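Hydrogenase maturation factor (Thermoanaerobacter tengcongensis, PDB 3VTH) probably transfers the carbamoyl group of carbamoyl phosphate, with ATP, to the C-terminal cysteine of HypE during [NiFe]-hydrogenase maturation. Local coordinates at residues A253-D258 against L316-I321; L275-R280 against V306-A311; P282-K287 against S369-N374. All blocks are in the same frame, centred on the assembly; numbering follows the deposited sequence.

Interaction 1. Residues A253-D258 against L316-I321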
loop_
_atom_site.group_PDB
_atom_site.type_symbol
_atom_site.label_atom_id
_atom_site.label_comp_id
_atom_site.label_asym_id
_atom_site.label_seq_id
_atom_site.Cartn_x
_atom_site.Cartn_y
_atom_site.Cartn_z
ATOM N N ALA A 253 -13.126 2.527 -6.505
ATOM C CA ALA A 253 -13.432 1.979 -5.203
ATOM C C ALA A 253 -14.718 2.610 -4.675
ATOM O O ALA A 253 -15.028 3.742 -5.004
ATOM C CB ALA A 253 -12.286 2.264 -4.239
ATOM N N VAL A 254 -15.448 1.873 -3.845
ATOM C CA VAL A 254 -16.739 2.310 -3.331
ATOM C C VAL A 254 -16.747 2.146 -1.805
ATOM O O VAL A 254 -16.158 1.196 -1.274
ATOM C CB VAL A 254 -17.889 1.502 -4.012
ATOM C CG1 VAL A 254 -19.234 1.740 -3.347
ATOM C CG2 VAL A 254 -18.009 1.892 -5.490
ATOM N N MET A 255 -17.357 3.106 -1.110
ATOM C CA MET A 255 -17.596 2.993 0.313
ATOM C C MET A 255 -19.005 2.478 0.572
ATOM O O MET A 255 -19.969 3.009 0.028
ATOM C CB MET A 255 -17.413 4.343 1.014
ATOM C CG MET A 255 -17.596 4.249 2.522
ATOM S SD MET A 255 -17.294 5.810 3.387
ATOM C CE MET A 255 -15.513 5.901 3.317
ATOM N N MET A 256 -19.117 1.453 1.404
ATOM C CA MET A 256 -20.420 0.936 1.823
ATOM C C MET A 256 -20.562 1.068 3.330
ATOM O O MET A 256 -19.566 1.236 4.024
ATOM C CB MET A 256 -20.565 -0.517 1.392
ATOM C CG MET A 256 -20.400 -0.671 -0.115
ATOM S SD MET A 256 -21.028 -2.233 -0.712
ATOM C CE MET A 256 -20.484 -2.150 -2.416
ATOM N N ARG A 257 -21.791 0.989 3.830
ATOM C CA ARG A 257 -22.063 1.339 5.221
ATOM C C ARG A 257 -21.564 0.302 6.224
ATOM O O ARG A 257 -21.092 0.671 7.296
ATOM C CB ARG A 257 -23.555 1.657 5.425
ATOM C CG ARG A 257 -24.482 0.475 5.279
ATOM C CD ARG A 257 -25.894 0.887 4.846
ATOM N NE ARG A 257 -26.558 1.758 5.816
ATOM C CZ ARG A 257 -26.798 3.057 5.622
ATOM N NH1 ARG A 257 -26.441 3.655 4.483
ATOM N NH2 ARG A 257 -27.409 3.758 6.569
ATOM N N ASP A 258 -21.649 -0.983 5.872
ATOM C CA ASP A 258 -21.255 -2.073 6.782
ATOM C C ASP A 258 -21.065 -3.381 6.024
ATOM O O ASP A 258 -21.341 -3.450 4.814
ATOM C CB ASP A 258 -22.282 -2.257 7.925
ATOM C CG ASP A 258 -23.703 -2.493 7.420
ATOM O OD1 ASP A 258 -23.890 -3.041 6.310
ATOM O OD2 ASP A 258 -24.644 -2.135 8.148
ATOM N N LEU A 316 -21.878 9.677 9.761
ATOM C CA LEU A 316 -22.933 10.689 9.705
ATOM C C LEU A 316 -23.611 10.718 8.327
ATOM O O LEU A 316 -24.842 10.735 8.218
ATOM C CB LEU A 316 -22.372 12.064 10.069
ATOM C CG LEU A 316 -21.917 12.256 11.529
ATOM C CD1 LEU A 316 -21.216 13.602 11.712
ATOM C CD2 LEU A 316 -23.065 12.101 12.506
ATOM N N LEU A 317 -22.800 10.716 7.277
ATOM C CA LEU A 317 -23.325 10.722 5.907
ATOM C C LEU A 317 -24.188 9.486 5.637
ATOM O O LEU A 317 -25.252 9.595 5.024
ATOM C CB LEU A 317 -22.180 10.825 4.886
ATOM C CG LEU A 317 -22.570 10.937 3.393
ATOM C CD1 LEU A 317 -23.567 12.121 3.148
ATOM C CD2 LEU A 317 -21.323 11.061 2.509
ATOM N N MET A 318 -23.724 8.326 6.111
ATOM C CA MET A 318 -24.420 7.050 5.933
ATOM C C MET A 318 -25.829 6.997 6.528
ATOM O O MET A 318 -26.698 6.312 5.987
ATOM C CB MET A 318 -23.569 5.874 6.450
ATOM C CG MET A 318 -22.352 5.524 5.570
ATOM S SD MET A 318 -22.894 5.081 3.902
ATOM C CE MET A 318 -21.343 4.700 3.098
ATOM N N GLU A 319 -26.069 7.710 7.626
ATOM C CA GLU A 319 -27.447 7.825 8.125
ATOM C C GLU A 319 -28.346 8.703 7.221
ATOM O O GLU A 319 -29.579 8.641 7.324
ATOM C CB GLU A 319 -27.520 8.240 9.616
ATOM C CG GLU A 319 -26.259 8.876 10.184
ATOM C CD GLU A 319 -26.224 8.965 11.714
ATOM O OE1 GLU A 319 -25.188 8.574 12.312
ATOM O OE2 GLU A 319 -27.205 9.437 12.316
ATOM N N GLU A 320 -27.741 9.489 6.326
ATOM C CA GLU A 320 -28.519 10.390 5.453
ATOM C C GLU A 320 -28.797 9.834 4.057
ATOM O O GLU A 320 -29.785 10.220 3.432
ATOM C CB GLU A 320 -27.878 11.783 5.341
ATOM C CG GLU A 320 -27.706 12.548 6.659
ATOM C CD GLU A 320 -29.002 12.718 7.449
ATOM O OE1 GLU A 320 -30.060 13.003 6.844
ATOM O OE2 GLU A 320 -28.955 12.584 8.693
ATOM N N ILE A 321 -27.941 8.923 3.581
ATOM C CA ILE A 321 -28.099 8.329 2.251
ATOM C C ILE A 321 -28.458 6.828 2.328
ATOM O O ILE A 321 -28.170 6.175 3.332
ATOM C CB ILE A 321 -26.821 8.544 1.387
ATOM C CG1 ILE A 321 -25.596 7.884 2.039
ATOM C CG2 ILE A 321 -26.555 10.035 1.166
ATOM C CD1 ILE A 321 -24.325 7.927 1.193
HETATM O O HOH W 1 -29.390 5.752 5.630
#
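The guanidinium of R257 grips backbone oxygens at the end of the helix holding M318. R257 NH2 gives the shorter bond, 2.7 Å to M318 O, approaching from above the carbonyl plane (52° out of it). NH1 turns to I321 O at 3.3 Å and adds a weak bond to M318 O. A water closes the arrangement, accepting from R257 NH2 and donating to I321 O. Chi1 of R257 (68°) sets CG between the backbone N and the carbonyl carbon, and a bend at chi3 (-62°) turns NE out of the line of the chain. The result is an arginine laid against the last turn of helix 312-320, in the YrdC-like domain, where its positive charge would probably be favoured by the helix dipole. Alongside the polar grip, M318 CB lies over one face of the guanidinium. M318 bends at chi2, which turns SD toward R257 CB, 3.8 Å away; beyond it CE meets the backbone of M255 and M256. CE is 3.7 Å from M256 C and 3.8 Å from M255 CG, where the two methionine side chains cross obliquely. The M255 side chain also touches I325 and M327 of the adjoining strand 325-329.

Interaction 2. Residues L275-R280 against V306-A311; sequences LLLSQR and VMLPYA. With PO4 (phosphate ion), chain L.
L276 and L308 both hold CG anti to the carbonyl carbon (chi1 -80° and -64°), and in L308 a chi2 of 180° extends CD1 toward the end of helix 270-277. There L308 CD1 meets three groups: the carbonyl oxygen L276 O at 3.6 Å, L276 CB, and L277 CD2 at 3.8 Å. On the L276 side, CD2 abuts V306 O at 3.4 Å. Polar continuity between the backbones is left to a water, which donates to L276 O and accepts from L308 N. Beyond the helix an ST turn forms, S278 OG accepting from R280 N at 3.1 Å. The R280 chain then runs extended from CG to NE and presents the guanidinium edge to a phosphate ion, probably from the crystallisation liquor: NE bonds O1 at 2.8 Å and NH2 bonds O3 at 2.9 Å, both close to straight. R280 NH1 also donates to G386 O and NH2 to Q390 OE1. An alanine here would probably leave the phosphate without this two-pronged hold and the G386 and Q390 oxygens without these donors. In the wider fold, L276 packs on V284 and L286 of strand 283-287, so the contact joins the end of helix 270-277 to strand 303-307, with helix 259-265 packed against V306 and L308.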
loop_
_atom_site.group_PDB
_atom_site.type_symbol
_atom_site.label_atom_id
_atom_site.label_comp_id
_atom_site.label_asym_id
_atom_site.label_seq_id
_atom_site.Cartn_x
_atom_site.Cartn_y
_atom_site.Cartn_z
ATOM N N LEU A 275 -10.100 -7.783 7.314
ATOM C CA LEU A 275 -9.395 -6.668 6.664
ATOM C C LEU A 275 -10.285 -5.424 6.532
ATOM O O LEU A 275 -9.830 -4.299 6.770
ATOM C CB LEU A 275 -8.843 -7.079 5.291
ATOM C CG LEU A 275 -7.749 -8.162 5.278
ATOM C CD1 LEU A 275 -7.318 -8.454 3.833
ATOM C CD2 LEU A 275 -6.532 -7.736 6.113
ATOM N N LEU A 276 -11.548 -5.643 6.154
ATOM C CA LEU A 276 -12.534 -4.551 6.016
ATOM C C LEU A 276 -12.786 -3.809 7.322
ATOM O O LEU A 276 -12.829 -2.568 7.353
ATOM C CB LEU A 276 -13.866 -5.098 5.509
ATOM C CG LEU A 276 -13.993 -5.378 4.009
ATOM C CD1 LEU A 276 -15.217 -6.274 3.738
ATOM C CD2 LEU A 276 -14.086 -4.062 3.259
ATOM N N LEU A 277 -12.944 -4.584 8.389
ATOM C CA LEU A 277 -13.295 -4.064 9.709
ATOM C C LEU A 277 -12.108 -3.510 10.497
ATOM O O LEU A 277 -12.305 -2.779 11.456
ATOM C CB LEU A 277 -14.005 -5.139 10.546
ATOM C CG LEU A 277 -15.451 -5.493 10.135
ATOM C CD1 LEU A 277 -15.867 -6.803 10.789
ATOM C CD2 LEU A 277 -16.466 -4.386 10.493
ATOM N N SER A 278 -10.881 -3.858 10.103
ATOM C CA SER A 278 -9.686 -3.321 10.779
ATOM C C SER A 278 -9.778 -1.807 10.925
ATOM O O SER A 278 -10.273 -1.136 10.024
ATOM C CB SER A 278 -8.435 -3.645 9.964
ATOM O OG SER A 278 -7.263 -3.107 10.580
ATOM N N GLN A 279 -9.278 -1.256 12.034
ATOM C CA GLN A 279 -9.152 0.205 12.121
ATOM C C GLN A 279 -8.236 0.780 11.037
ATOM O O GLN A 279 -8.281 1.972 10.748
ATOM C CB GLN A 279 -8.656 0.645 13.498
ATOM C CG GLN A 279 -9.731 0.716 14.576
ATOM C CD GLN A 279 -9.138 1.207 15.878
ATOM O OE1 GLN A 279 -8.511 0.439 16.601
ATOM N NE2 GLN A 279 -9.291 2.497 16.157
ATOM N N ARG A 280 -7.409 -0.054 10.414
ATOM C CA ARG A 280 -6.603 0.461 9.299
ATOM C C ARG A 280 -7.534 0.932 8.159
ATOM O O ARG A 280 -7.178 1.829 7.387
ATOM C CB ARG A 280 -5.580 -0.579 8.834
ATOM C CG ARG A 280 -4.596 -1.054 9.929
ATOM C CD ARG A 280 -3.537 -2.005 9.327
ATOM N NE ARG A 280 -2.639 -2.587 10.333
ATOM C CZ ARG A 280 -1.513 -2.022 10.767
ATOM N NH1 ARG A 280 -1.138 -0.834 10.288
ATOM N NH2 ARG A 280 -0.754 -2.647 11.679
ATOM N N VAL A 306 -13.761 -2.287 -2.168
ATOM C CA VAL A 306 -14.743 -1.804 -1.190
ATOM C C VAL A 306 -14.084 -1.404 0.116
ATOM O O VAL A 306 -13.202 -2.091 0.598
ATOM C CB VAL A 306 -15.847 -2.864 -0.910
ATOM C CG1 VAL A 306 -16.933 -2.298 0.010
ATOM C CG2 VAL A 306 -16.490 -3.307 -2.216
ATOM N N MET A 307 -14.528 -0.284 0.677
ATOM C CA MET A 307 -14.110 0.143 1.997
ATOM C C MET A 307 -15.327 0.447 2.869
ATOM O O MET A 307 -16.448 0.706 2.375
ATOM C CB MET A 307 -13.222 1.392 1.894
ATOM C CG MET A 307 -14.001 2.661 1.467
ATOM S SD MET A 307 -12.951 4.043 0.957
ATOM C CE MET A 307 -11.561 3.799 2.057
ATOM N N LEU A 308 -15.097 0.433 4.171
ATOM C CA LEU A 308 -16.122 0.804 5.136
ATOM C C LEU A 308 -15.829 2.231 5.604
ATOM O O LEU A 308 -14.765 2.757 5.308
ATOM C CB LEU A 308 -16.101 -0.187 6.312
ATOM C CG LEU A 308 -16.446 -1.642 5.963
ATOM C CD1 LEU A 308 -16.408 -2.545 7.201
ATOM C CD2 LEU A 308 -17.820 -1.740 5.286
ATOM N N PRO A 309 -16.769 2.865 6.332
ATOM C CA PRO A 309 -16.525 4.203 6.879
ATOM C C PRO A 309 -15.262 4.221 7.751
ATOM O O PRO A 309 -14.997 3.230 8.467
ATOM C CB PRO A 309 -17.753 4.441 7.762
ATOM C CG PRO A 309 -18.839 3.654 7.126
ATOM C CD PRO A 309 -18.134 2.390 6.637
ATOM N N TYR A 310 -14.487 5.307 7.689
ATOM C CA TYR A 310 -13.267 5.402 8.499
ATOM C C TYR A 310 -13.137 6.677 9.329
ATOM O O TYR A 310 -12.277 6.760 10.220
ATOM C CB TYR A 310 -11.992 5.149 7.663
ATOM C CG TYR A 310 -11.721 6.116 6.531
ATOM C CD1 TYR A 310 -12.172 5.835 5.230
ATOM C CD2 TYR A 310 -11.002 7.307 6.748
ATOM C CE1 TYR A 310 -11.925 6.715 4.175
ATOM C CE2 TYR A 310 -10.746 8.206 5.692
ATOM C CZ TYR A 310 -11.203 7.891 4.410
ATOM O OH TYR A 310 -10.975 8.748 3.355
ATOM N N ALA A 311 -13.988 7.660 9.054
ATOM C CA ALA A 311 -13.987 8.898 9.820
ATOM C C ALA A 311 -15.418 9.160 10.290
ATOM O O ALA A 311 -16.365 8.638 9.689
ATOM C CB ALA A 311 -13.465 10.049 8.979
HETATM P P PO4 L . -2.609 -5.944 11.996
HETATM O O1 PO4 L . -3.573 -4.802 11.719
HETATM O O2 PO4 L . -2.441 -6.775 10.732
HETATM O O3 PO4 L . -1.244 -5.438 12.403
HETATM O O4 PO4 L . -3.192 -6.806 13.096
HETATM O O HOH W 2 -12.513 -0.654 5.159
#

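Interaction 3. Residues P282-K287 against S369-N374; sequences PIVLLK and SVTSFN. With APC (diphosphomethylphosphonic acid adenosyl ester), chain F.
L285 and V370 meet beside the adenosine of the bound APC, an ATP analogue, with L285 CD2 3.8 Å from V370 CG1. Both methyls of L285 approach the adenine from the same side: CD2 sits above the centre of the six-membered ring, 3.7 Å from APC C6, whereas CD1 stands just outside the ring's outline next to C2 (3.6 Å). V370 CG2 reaches the ribose instead, 3.7 Å from APC O4'. These two residues belong to a parallel strand pair, 283-287 with 370-374, in the mixed sheet of the YrdC-like domain, and that pair forms part of the nucleotide pocket. Three backbone bonds join the strands in the staggered parallel pattern: I283 N to S369 O (2.9 Å), T371 N to I283 O (2.8 Å) and L285 N to T371 O (2.9 Å). The last two run nearly along the C=O axis. CA-H...O contacts from V370 to I283 O and from V284 to T371 O support them. I283 and V370 share one face of the sheet, touching through CD1 and CG2; V284 and T371 lie side by side on the other. Chi1 of T371 (-161°) puts OG1 anti to the backbone N, and OG1 is hydrogen-bonded to E378 OE2. T371 CG2 presses tightly on the proline ring, 3.5 Å from P282 CG.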
loop_
_atom_site.group_PDB
_atom_site.type_symbol
_atom_site.label_atom_id
_atom_site.label_comp_id
_atom_site.label_asym_id
_atom_site.label_seq_id
_atom_site.Cartn_x
_atom_site.Cartn_y
_atom_site.Cartn_z
ATOM N N PRO A 282 -8.731 -0.213 5.014
ATOM C CA PRO A 282 -8.371 -0.089 3.612
ATOM C C PRO A 282 -9.560 -0.359 2.689
ATOM O O PRO A 282 -10.605 -0.879 3.128
ATOM C CB PRO A 282 -7.373 -1.230 3.422
ATOM C CG PRO A 282 -7.929 -2.310 4.283
ATOM C CD PRO A 282 -8.405 -1.561 5.529
ATOM N N ILE A 283 -9.372 -0.023 1.414
ATOM C CA ILE A 283 -10.160 -0.597 0.313
ATOM C C ILE A 283 -9.741 -2.080 0.215
ATOM O O ILE A 283 -8.561 -2.377 0.235
ATOM C CB ILE A 283 -9.796 0.115 -1.010
ATOM C CG1 ILE A 283 -10.236 1.596 -0.968
ATOM C CG2 ILE A 283 -10.384 -0.639 -2.235
ATOM C CD1 ILE A 283 -9.466 2.496 -1.935
ATOM N N VAL A 284 -10.711 -3.002 0.160
ATOM C CA VAL A 284 -10.383 -4.415 0.022
ATOM C C VAL A 284 -10.963 -4.891 -1.305
ATOM O O VAL A 284 -12.129 -4.638 -1.591
ATOM C CB VAL A 284 -10.977 -5.267 1.184
ATOM C CG1 VAL A 284 -10.628 -6.764 1.030
ATOM C CG2 VAL A 284 -10.525 -4.737 2.557
ATOM N N LEU A 285 -10.151 -5.596 -2.091
ATOM C CA LEU A 285 -10.613 -6.142 -3.365
ATOM C C LEU A 285 -11.359 -7.441 -3.123
ATOM O O LEU A 285 -10.810 -8.395 -2.563
ATOM C CB LEU A 285 -9.450 -6.357 -4.349
ATOM C CG LEU A 285 -8.591 -5.110 -4.612
ATOM C CD1 LEU A 285 -7.532 -5.436 -5.628
ATOM C CD2 LEU A 285 -9.437 -3.894 -5.069
ATOM N N LEU A 286 -12.605 -7.473 -3.586
ATOM C CA LEU A 286 -13.531 -8.568 -3.299
ATOM C C LEU A 286 -14.168 -9.067 -4.580
ATOM O O LEU A 286 -14.474 -8.263 -5.453
ATOM C CB LEU A 286 -14.641 -8.068 -2.355
ATOM C CG LEU A 286 -14.220 -7.557 -0.973
ATOM C CD1 LEU A 286 -15.418 -6.913 -0.294
ATOM C CD2 LEU A 286 -13.643 -8.678 -0.093
ATOM N N LYS A 287 -14.380 -10.383 -4.689
ATOM C CA LYS A 287 -15.070 -10.952 -5.847
ATOM C C LYS A 287 -16.538 -10.556 -5.846
ATOM O O LYS A 287 -17.216 -10.652 -4.809
ATOM C CB LYS A 287 -14.937 -12.482 -5.876
ATOM C CG LYS A 287 -13.502 -12.989 -6.141
ATOM C CD LYS A 287 -13.098 -12.895 -7.635
ATOM C CE LYS A 287 -11.680 -13.441 -7.859
ATOM N NZ LYS A 287 -11.265 -13.440 -9.298
ATOM N N SER A 369 -5.397 2.993 1.315
ATOM C CA SER A 369 -4.721 1.732 1.015
ATOM C C SER A 369 -5.658 0.833 0.212
ATOM O O SER A 369 -6.876 0.991 0.278
ATOM C CB SER A 369 -4.322 1.012 2.306
ATOM O OG SER A 369 -3.276 1.709 2.951
ATOM N N VAL A 370 -5.073 -0.065 -0.570
ATOM C CA VAL A 370 -5.816 -1.069 -1.318
ATOM C C VAL A 370 -5.197 -2.415 -0.980
ATOM O O VAL A 370 -3.998 -2.609 -1.130
ATOM C CB VAL A 370 -5.756 -0.828 -2.856
ATOM C CG1 VAL A 370 -6.566 -1.897 -3.607
ATOM C CG2 VAL A 370 -6.276 0.593 -3.198
ATOM N N THR A 371 -6.022 -3.343 -0.509
ATOM C CA THR A 371 -5.503 -4.628 -0.053
ATOM C C THR A 371 -6.424 -5.783 -0.447
ATOM O O THR A 371 -7.438 -5.572 -1.111
ATOM C CB THR A 371 -5.210 -4.617 1.454
ATOM O OG1 THR A 371 -4.314 -5.700 1.760
ATOM C CG2 THR A 371 -6.517 -4.756 2.258
ATOM N N SER A 372 -6.044 -6.997 -0.072
ATOM C CA SER A 372 -6.790 -8.186 -0.464
ATOM C C SER A 372 -6.320 -9.334 0.409
ATOM O O SER A 372 -5.317 -9.206 1.118
ATOM C CB SER A 372 -6.488 -8.538 -1.933
ATOM O OG SER A 372 -5.121 -8.956 -2.094
ATOM N N PHE A 373 -7.014 -10.463 0.332
ATOM C CA PHE A 373 -6.562 -11.659 1.017
ATOM C C PHE A 373 -6.533 -12.770 0.002
ATOM O O PHE A 373 -7.536 -13.028 -0.669
ATOM C CB PHE A 373 -7.482 -12.024 2.196
ATOM C CG PHE A 373 -6.867 -13.026 3.145
ATOM C CD1 PHE A 373 -6.118 -12.591 4.241
ATOM C CD2 PHE A 373 -7.011 -14.393 2.927
ATOM C CE1 PHE A 373 -5.535 -13.518 5.132
ATOM C CE2 PHE A 373 -6.428 -15.335 3.804
ATOM C CZ PHE A 373 -5.684 -14.884 4.907
ATOM N N ASN A 374 -5.390 -13.418 -0.139
ATOM C CA ASN A 374 -5.276 -14.497 -1.124
ATOM C C ASN A 374 -4.160 -15.452 -0.747
ATOM O O ASN A 374 -3.122 -15.028 -0.244
ATOM C CB ASN A 374 -5.042 -13.915 -2.530
ATOM C CG ASN A 374 -5.053 -14.964 -3.613
ATOM O OD1 ASN A 374 -5.922 -15.856 -3.635
ATOM N ND2 ASN A 374 -4.077 -14.873 -4.532
HETATM P PG APC F . -5.682 9.011 -10.379
HETATM O O1G APC F . -6.220 9.531 -9.071
HETATM O O2G APC F . -6.768 8.812 -11.408
HETATM O O3G APC F . -4.502 9.770 -10.915
HETATM P PB APC F . -5.477 6.469 -9.035
HETATM O O1B APC F . -4.950 7.003 -7.740
HETATM O O2B APC F . -4.879 5.148 -9.476
HETATM O O3B APC F . -5.071 7.530 -10.174
HETATM P PA APC F . -8.162 6.308 -7.409
HETATM O O1A APC F . -9.626 6.085 -7.705
HETATM O O2A APC F . -7.858 7.473 -6.538
HETATM C C3A APC F . -7.299 6.389 -9.026
HETATM O "O5'" APC F . -7.531 5.039 -6.640
HETATM C "C5'" APC F . -8.223 3.813 -6.427
HETATM C "C4'" APC F . -7.259 2.663 -6.706
HETATM O "O4'" APC F . -7.946 1.454 -6.362
HETATM C "C3'" APC F . -6.916 2.592 -8.196
HETATM O "O3'" APC F . -5.526 2.290 -8.411
HETATM C "C2'" APC F . -7.742 1.424 -8.693
HETATM O "O2'" APC F . -7.198 0.824 -9.885
HETATM C "C1'" APC F . -7.831 0.539 -7.451
HETATM N N9 APC F . -9.035 -0.269 -7.605
HETATM C C8 APC F . -10.327 0.124 -7.445
HETATM N N7 APC F . -11.161 -0.907 -7.731
HETATM C C5 APC F . -10.394 -1.962 -8.080
HETATM C C6 APC F . -10.619 -3.360 -8.509
HETATM N N6 APC F . -11.867 -3.862 -8.614
HETATM N N1 APC F . -9.536 -4.120 -8.785
HETATM C C2 APC F . -8.276 -3.651 -8.672
HETATM N N3 APC F . -7.980 -2.396 -8.299
HETATM C C4 APC F . -8.990 -1.533 -7.995
HETATM O O HOH W 3 -9.469 -10.326 -1.179
#

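In the fold
The six segments come in the order 253-258, 275-280, 282-287, 306-311, 316-321 and 369-374, all within the YrdC-like region. Interaction 2 is nested inside the loop closed by interaction 1, while interaction 3 crosses both along the chain. Centres of interactions 1 and 2 lie about 12 Å apart, those of 2 and 3 about 11 Å, and those of 1 and 3 about 18 Å. One mixed sheet unites them: strands 254-255, 303-307, 283-287 and 370-374 are consecutive neighbours across it. M307 probably bonds V254 and M256, and V284 bonds V306. The nucleotide pocket takes A253 from interaction 1 and L285 and V370 from interaction 3.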